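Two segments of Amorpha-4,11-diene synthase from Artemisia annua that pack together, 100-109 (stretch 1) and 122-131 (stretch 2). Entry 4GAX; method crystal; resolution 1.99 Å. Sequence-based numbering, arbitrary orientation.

Stretch 1 100-109: IDHALQHIYE
Stretch 2 122-131: LWFRLMRKQG

Two helices of one chain pack here at a steep angle. Residues 100-109 lie wholly within the first helix, with phi/psi near -64/-43 and backbone bonds from each N of residues 104 to 109 to the O four residues earlier, such as Leu104 N to Ile100 O at 2.9 Å. Residues 122-129 are helical as well, with phi/psi near -63/-43 and bonds such as Met127 N to Trp123 O at 2.9 Å. The axes approach to 10.7 Å, and their N-to-C directions make an angle of 118° (signed crossing angle -118°), so the second helix runs obliquely against the first. The register is set at Leu104 and Met127, whose CA atoms are 7.1 Å apart. The contact is modest, burying 368 Å² over both sides, and is mostly apolar, with a polar cluster at one end.

That cluster begins with Asp101. Its CA-to-CB bond points sideways, but with chi1 m (-65°) and chi2 -14° the carboxylate comes nearer the second helix. Gln130 NE2 donates to Asp101 OD1 at 3.0 Å, with a nearly straight N-H...O angle of 163°. Gln130 reaches this position with chi1 t (-168°), chi2 p (68°) and chi3 6°. The amide nitrogen has two hydrogens to give, and it also donates to a water at 2.8 Å from Gln130 NE2; that water in turn donates to Asp101 O at 2.9 Å. An amide therefore suits this place well: it serves the carboxylate directly and the helix carbonyl through water.

One turn on, Leu104 points toward the partner and has the largest covered area, 84 Å². Its common mt rotamer (-63°, -178°) extends two methyls into the contact. Leu104 CD2 meets Met127 CE at 3.6 Å, while Leu104 CD1 lies 3.5 Å from Gln130 OE1 and 4.2 Å from Leu126 O. A branched, apolar side chain fills this space between the thioether and the amide.

Ile107 also starts toward the second helix, but with chi1 and chi2 both m (-65°, -57°) its end leads away. Its beta-branch keeps CG2 close to the backbone, where Ile107 CG2 sits 3.9 Å from Trp123 CD1, at the ring edge near its plane, and 4.1 Å from Met127 CE. Trp123 (chi1 t, 163°; chi2 83°) brings its indole nearer, and a water bridges the backbone to it, donating to Ile107 O at 2.8 Å and accepting from Trp123 NE1 at 3.1 Å.

Tyr108 (chi1 t, -171°; chi2 65°) ends the contact along this helix. Its CA-to-CB bond runs sideways, and the base of this partly exposed side chain packs on sulfur, with Tyr108 CB 4.0 Å from Met127 SD. That sulfur lies 5.3 Å from the centroid of the Tyr108 ring, 71° off the ring normal, an oblique sulfur-aromatic approach. Met127, with chi1 m (-71°), chi2 m (-64°) and chi3 99°, thus touches Leu104, Ile107 and Tyr108, a task its flexible, unbranched chain suits.

Beyond Gln130, Gly131 leaves helical geometry at phi/psi 100/2 in a Schellman motif, donating from Gly131 N to Arg128 O at 2.9 Å. A CB at these angles would jam against the Gln130 carbonyl O, which calls for glycine.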

ATOM      1  N   ILE A 100      20.839   5.648   1.091  1.00 19.03           N
ATOM      2  CA  ILE A 100      19.962   6.068  -0.000  1.00 19.89           C
ATOM      3  C   ILE A 100      19.368   7.457   0.241  1.00 24.74           C
ATOM      4  O   ILE A 100      19.370   8.300  -0.656  1.00 26.70           O
ATOM      5  CB  ILE A 100      18.839   5.045  -0.226  1.00 25.31           C
ATOM      6  CG1 ILE A 100      19.425   3.744  -0.783  1.00 28.16           C
ATOM      7  CG2 ILE A 100      17.794   5.580  -1.182  1.00 24.82           C
ATOM      8  CD1 ILE A 100      18.373   2.656  -0.936  1.00 23.46           C
ATOM      9  N   ASP A 101      18.838   7.700   1.435  1.00 24.62           N
ATOM     10  CA  ASP A 101      18.333   9.042   1.747  1.00 23.47           C
ATOM     11  C   ASP A 101      19.423  10.078   1.560  1.00 23.65           C
ATOM     12  O   ASP A 101      19.200  11.115   0.944  1.00 20.93           O
ATOM     13  CB  ASP A 101      17.766   9.106   3.170  1.00 20.08           C
ATOM     14  CG  ASP A 101      16.527   8.230   3.331  1.00 28.46           C
ATOM     15  OD1 ASP A 101      15.962   7.797   2.293  1.00 28.85           O
ATOM     16  OD2 ASP A 101      16.132   7.959   4.482  1.00 32.25           O
ATOM     17  N   HIS A 102      20.621   9.783   2.055  1.00 22.99           N
ATOM     18  CA  HIS A 102      21.722  10.734   1.912  1.00 24.54           C
ATOM     19  C   HIS A 102      22.124  10.957   0.443  1.00 26.04           C
ATOM     20  O   HIS A 102      22.399  12.084   0.026  1.00 21.66           O
ATOM     21  CB  HIS A 102      22.922  10.293   2.738  1.00 27.45           C
ATOM     22  CG  HIS A 102      24.132  11.153   2.548  1.00 30.52           C
ATOM     23  ND1 HIS A 102      25.159  10.806   1.694  1.00 37.80           N
ATOM     24  CD2 HIS A 102      24.479  12.334   3.099  1.00 29.74           C
ATOM     25  CE1 HIS A 102      26.088  11.745   1.729  1.00 33.69           C
ATOM     26  NE2 HIS A 102      25.701  12.685   2.571  1.00 38.35           N
ATOM     27  N   ALA A 103      22.152   9.881  -0.332  1.00 20.96           N
ATOM     28  CA  ALA A 103      22.496   9.937  -1.754  1.00 26.25           C
ATOM     29  C   ALA A 103      21.501  10.794  -2.531  1.00 22.39           C
ATOM     30  O   ALA A 103      21.895  11.695  -3.262  1.00 21.96           O
ATOM     31  CB  ALA A 103      22.530   8.520  -2.343  1.00 25.15           C
ATOM     32  N   LEU A 104      20.211  10.506  -2.367  1.00 19.40           N
ATOM     33  CA  LEU A 104      19.170  11.263  -3.063  1.00 16.67           C
ATOM     34  C   LEU A 104      19.123  12.717  -2.613  1.00 19.29           C
ATOM     35  O   LEU A 104      18.857  13.616  -3.424  1.00 21.76           O
ATOM     36  CB  LEU A 104      17.807  10.592  -2.896  1.00 15.88           C
ATOM     37  CG  LEU A 104      17.727   9.196  -3.522  1.00 23.94           C
ATOM     38  CD1 LEU A 104      16.322   8.619  -3.346  1.00 26.04           C
ATOM     39  CD2 LEU A 104      18.102   9.214  -5.005  1.00 21.10           C
ATOM     40  N   GLN A 105      19.406  12.952  -1.331  1.00 21.08           N
ATOM     41  CA  GLN A 105      19.491  14.316  -0.815  1.00 23.54           C
ATOM     42  C   GLN A 105      20.595  15.065  -1.538  1.00 27.58           C
ATOM     43  O   GLN A 105      20.432  16.227  -1.950  1.00 20.31           O
ATOM     44  CB  GLN A 105      19.805  14.304   0.681  1.00 20.28           C
ATOM     45  CG  GLN A 105      19.862  15.683   1.315  1.00 20.17           C
ATOM     46  CD  GLN A 105      20.449  15.641   2.716  1.00 29.67           C
ATOM     47  OE1 GLN A 105      21.390  14.887   2.976  1.00 31.37           O
ATOM     48  NE2 GLN A 105      19.888  16.446   3.635  1.00 25.25           N
ATOM     49  N   HIS A 106      21.731  14.392  -1.685  1.00 21.20           N
ATOM     50  CA  HIS A 106      22.893  15.006  -2.315  1.00 25.47           C
ATOM     51  C   HIS A 106      22.639  15.249  -3.802  1.00 24.97           C
ATOM     52  O   HIS A 106      23.068  16.269  -4.363  1.00 21.20           O
ATOM     53  CB  HIS A 106      24.115  14.117  -2.128  1.00 21.80           C
ATOM     54  CG  HIS A 106      25.373  14.716  -2.667  1.00 26.46           C
ATOM     55  ND1 HIS A 106      25.918  14.332  -3.877  1.00 37.00           N
ATOM     56  CD2 HIS A 106      26.181  15.675  -2.174  1.00 28.54           C
ATOM     57  CE1 HIS A 106      27.017  15.029  -4.096  1.00 35.28           C
ATOM     58  NE2 HIS A 106      27.204  15.851  -3.082  1.00 35.37           N
ATOM     59  N   ILE A 107      21.946  14.313  -4.440  1.00 20.76           N
ATOM     60  CA  ILE A 107      21.554  14.478  -5.846  1.00 25.52           C
ATOM     61  C   ILE A 107      20.624  15.680  -5.991  1.00 26.98           C
ATOM     62  O   ILE A 107      20.791  16.516  -6.895  1.00 24.95           O
ATOM     63  CB  ILE A 107      20.837  13.223  -6.396  1.00 24.73           C
ATOM     64  CG1 ILE A 107      21.796  12.032  -6.430  1.00 30.51           C
ATOM     65  CG2 ILE A 107      20.325  13.472  -7.825  1.00 23.76           C
ATOM     66  CD1 ILE A 107      23.046  12.299  -7.243  1.00 33.93           C
ATOM     67  N   TYR A 108      19.647  15.772  -5.092  1.00 27.93           N
ATOM     68  CA  TYR A 108      18.711  16.884  -5.124  1.00 24.59           C
ATOM     69  C   TYR A 108      19.434  18.211  -4.889  1.00 31.25           C
ATOM     70  O   TYR A 108      19.195  19.192  -5.604  1.00 26.86           O
ATOM     71  CB  TYR A 108      17.542  16.684  -4.140  1.00 19.37           C
ATOM     72  CG  TYR A 108      16.459  17.728  -4.331  1.00 29.68           C
ATOM     73  CD1 TYR A 108      15.724  17.778  -5.507  1.00 25.07           C
ATOM     74  CD2 TYR A 108      16.203  18.687  -3.356  1.00 37.09           C
ATOM     75  CE1 TYR A 108      14.747  18.745  -5.705  1.00 32.59           C
ATOM     76  CE2 TYR A 108      15.219  19.652  -3.540  1.00 40.36           C
ATOM     77  CZ  TYR A 108      14.497  19.676  -4.717  1.00 44.06           C
ATOM     78  OH  TYR A 108      13.521  20.629  -4.912  1.00 47.88           O
ATOM     79  N   GLU A 109      20.331  18.247  -3.908  1.00 24.94           N
ATOM     80  CA  GLU A 109      21.071  19.478  -3.643  1.00 25.88           C
ATOM     81  C   GLU A 109      22.018  19.880  -4.779  1.00 29.37           C
ATOM     82  O   GLU A 109      22.237  21.068  -5.021  1.00 36.08           O
ATOM     83  CB  GLU A 109      21.870  19.360  -2.341  1.00 34.90           C
ATOM     84  CG  GLU A 109      21.010  19.211  -1.092  1.00 32.59           C
ATOM     85  CD  GLU A 109      21.825  18.786   0.135  1.00 41.31           C
ATOM     86  OE1 GLU A 109      23.046  18.543  -0.015  1.00 38.72           O
ATOM     87  OE2 GLU A 109      21.249  18.693   1.246  1.00 39.97           O
ATOM     88  N   LEU A 122      14.571   8.317 -15.007  1.00 16.71           N
ATOM     89  CA  LEU A 122      14.783   7.634 -13.730  1.00 22.38           C
ATOM     90  C   LEU A 122      14.996   8.663 -12.624  1.00 24.91           C
ATOM     91  O   LEU A 122      14.465   8.532 -11.518  1.00 18.70           O
ATOM     92  CB  LEU A 122      15.990   6.685 -13.822  1.00 19.15           C
ATOM     93  CG  LEU A 122      16.380   6.004 -12.511  1.00 23.12           C
ATOM     94  CD1 LEU A 122      15.197   5.169 -11.994  1.00 20.67           C
ATOM     95  CD2 LEU A 122      17.620   5.154 -12.671  1.00 19.07           C
ATOM     96  N   TRP A 123      15.755   9.706 -12.928  1.00 14.87           N
ATOM     97  CA  TRP A 123      15.998  10.750 -11.945  1.00 14.13           C
ATOM     98  C   TRP A 123      14.671  11.333 -11.480  1.00 24.63           C
ATOM     99  O   TRP A 123      14.441  11.487 -10.281  1.00 20.53           O
ATOM    100  CB  TRP A 123      16.883  11.847 -12.536  1.00 15.65           C
ATOM    101  CG  TRP A 123      16.863  13.138 -11.751  1.00 20.27           C
ATOM    102  CD1 TRP A 123      17.605  13.433 -10.644  1.00 19.36           C
ATOM    103  CD2 TRP A 123      16.067  14.305 -12.027  1.00 21.28           C
ATOM    104  NE1 TRP A 123      17.322  14.718 -10.209  1.00 18.18           N
ATOM    105  CE2 TRP A 123      16.375  15.269 -11.040  1.00 18.83           C
ATOM    106  CE3 TRP A 123      15.118  14.625 -13.010  1.00 22.13           C
ATOM    107  CZ2 TRP A 123      15.786  16.534 -11.013  1.00 20.76           C
ATOM    108  CZ3 TRP A 123      14.524  15.876 -12.983  1.00 24.15           C
ATOM    109  CH2 TRP A 123      14.864  16.820 -11.994  1.00 21.83           C
ATOM    110  N   PHE A 124      13.792  11.620 -12.439  1.00 16.45           N
ATOM    111  CA  PHE A 124      12.520  12.269 -12.149  1.00 22.84           C
ATOM    112  C   PHE A 124      11.700  11.413 -11.184  1.00 18.74           C
ATOM    113  O   PHE A 124      11.177  11.909 -10.181  1.00 19.51           O
ATOM    114  CB  PHE A 124      11.761  12.501 -13.464  1.00 24.84           C
ATOM    115  CG  PHE A 124      10.363  13.013 -13.292  1.00 21.04           C
ATOM    116  CD1 PHE A 124      10.120  14.365 -13.138  1.00 23.70           C
ATOM    117  CD2 PHE A 124       9.286  12.138 -13.326  1.00 19.76           C
ATOM    118  CE1 PHE A 124       8.808  14.850 -12.997  1.00 21.89           C
ATOM    119  CE2 PHE A 124       7.986  12.599 -13.205  1.00 11.38           C
ATOM    120  CZ  PHE A 124       7.743  13.966 -13.031  1.00 16.70           C
ATOM    121  N   ARG A 125      11.585  10.131 -11.498  1.00 17.80           N
ATOM    122  CA  ARG A 125      10.768   9.236 -10.696  1.00 27.82           C
ATOM    123  C   ARG A 125      11.343   8.999  -9.294  1.00 22.39           C
ATOM    124  O   ARG A 125      10.610   9.023  -8.305  1.00 19.35           O
ATOM    125  CB  ARG A 125      10.563   7.903 -11.427  1.00 23.08           C
ATOM    126  CG  ARG A 125       9.751   6.905 -10.625  1.00 13.73           C
ATOM    127  CD  ARG A 125       9.437   5.656 -11.429  1.00 14.87           C
ATOM    128  NE  ARG A 125      10.637   4.865 -11.741  1.00 19.45           N
ATOM    129  CZ  ARG A 125      11.313   4.146 -10.844  1.00 26.44           C
ATOM    130  NH1 ARG A 125      10.907   4.105  -9.575  1.00 24.70           N
ATOM    131  NH2 ARG A 125      12.386   3.453 -11.216  1.00 17.54           N
ATOM    132  N   LEU A 126      12.653   8.773  -9.207  1.00 19.08           N
ATOM    133  CA  LEU A 126      13.295   8.576  -7.899  1.00 19.31           C
ATOM    134  C   LEU A 126      13.225   9.819  -7.028  1.00 19.21           C
ATOM    135  O   LEU A 126      13.054   9.721  -5.795  1.00 18.91           O
ATOM    136  CB  LEU A 126      14.756   8.138  -8.045  1.00 17.51           C
ATOM    137  CG  LEU A 126      15.101   6.820  -8.724  1.00 19.29           C
ATOM    138  CD1 LEU A 126      16.622   6.550  -8.575  1.00 21.73           C
ATOM    139  CD2 LEU A 126      14.280   5.662  -8.162  1.00 22.42           C
ATOM    140  N   MET A 127      13.362  10.992  -7.644  1.00 13.15           N
ATOM    141  CA  MET A 127      13.204  12.225  -6.882  1.00 13.55           C
ATOM    142  C   MET A 127      11.787  12.338  -6.305  1.00 16.06           C
ATOM    143  O   MET A 127      11.614  12.566  -5.109  1.00 19.41           O
ATOM    144  CB  MET A 127      13.541  13.458  -7.741  1.00 21.74           C
ATOM    145  CG  MET A 127      15.041  13.608  -8.049  1.00 23.32           C
ATOM    146  SD  MET A 127      16.081  13.882  -6.585  1.00 28.80           S
ATOM    147  CE  MET A 127      16.700  12.244  -6.296  1.00 20.39           C
ATOM    148  N   ARG A 128      10.772  12.164  -7.151  1.00 18.44           N
ATOM    149  CA  ARG A 128       9.381  12.302  -6.699  1.00 15.88           C
ATOM    150  C   ARG A 128       9.004  11.225  -5.689  1.00 15.03           C
ATOM    151  O   ARG A 128       8.280  11.494  -4.743  1.00 18.87           O
ATOM    152  CB  ARG A 128       8.398  12.294  -7.890  1.00 19.11           C
ATOM    153  CG  ARG A 128       8.400  13.637  -8.648  1.00 23.86           C
ATOM    154  CD  ARG A 128       7.105  13.870  -9.443  1.00 16.99           C
ATOM    155  NE  ARG A 128       7.090  15.233  -9.997  1.00 17.64           N
ATOM    156  CZ  ARG A 128       6.123  15.705 -10.777  1.00 21.99           C
ATOM    157  NH1 ARG A 128       5.082  14.934 -11.056  1.00 18.93           N
ATOM    158  NH2 ARG A 128       6.201  16.935 -11.279  1.00 18.10           N
ATOM    159  N   LYS A 129       9.499  10.011  -5.890  1.00 19.61           N
ATOM    160  CA  LYS A 129       9.272   8.939  -4.917  1.00 20.18           C
ATOM    161  C   LYS A 129       9.841   9.338  -3.548  1.00 18.61           C
ATOM    162  O   LYS A 129       9.285   8.989  -2.507  1.00 22.33           O
ATOM    163  CB  LYS A 129       9.894   7.635  -5.412  1.00 17.18           C
ATOM    164  CG  LYS A 129       9.815   6.432  -4.447  1.00 22.03           C
ATOM    165  CD  LYS A 129      10.358   5.158  -5.131  1.00 27.59           C
ATOM    166  CE  LYS A 129      10.447   3.968  -4.152  1.00 35.13           C
ATOM    167  NZ  LYS A 129       9.404   4.031  -3.090  1.00 39.92           N
ATOM    168  N   GLN A 130      10.937  10.089  -3.560  1.00 21.39           N
ATOM    169  CA  GLN A 130      11.596  10.529  -2.332  1.00 17.47           C
ATOM    170  C   GLN A 130      10.863  11.725  -1.721  1.00 24.57           C
ATOM    171  O   GLN A 130      11.153  12.158  -0.594  1.00 22.04           O
ATOM    172  CB  GLN A 130      13.073  10.852  -2.628  1.00 23.56           C
ATOM    173  CG  GLN A 130      13.971  11.058  -1.412  1.00 26.54           C
ATOM    174  CD  GLN A 130      14.199   9.802  -0.598  1.00 35.87           C
ATOM    175  OE1 GLN A 130      13.773   8.706  -0.979  1.00 31.56           O
ATOM    176  NE2 GLN A 130      14.878   9.957   0.542  1.00 22.29           N
ATOM    177  N   GLY A 131       9.881  12.248  -2.444  1.00 23.47           N
ATOM    178  CA  GLY A 131       9.116  13.373  -1.934  1.00 23.62           C
ATOM    179  C   GLY A 131       9.556  14.716  -2.497  1.00 22.20           C
ATOM    180  O   GLY A 131       9.021  15.751  -2.097  1.00 22.47           O
TER
HETATM  181  O   HOH W   1      16.535  12.185   0.698  1.00 23.08           O
HETATM  182  O   HOH W   2      18.416  16.878  -8.342  1.00 26.30           O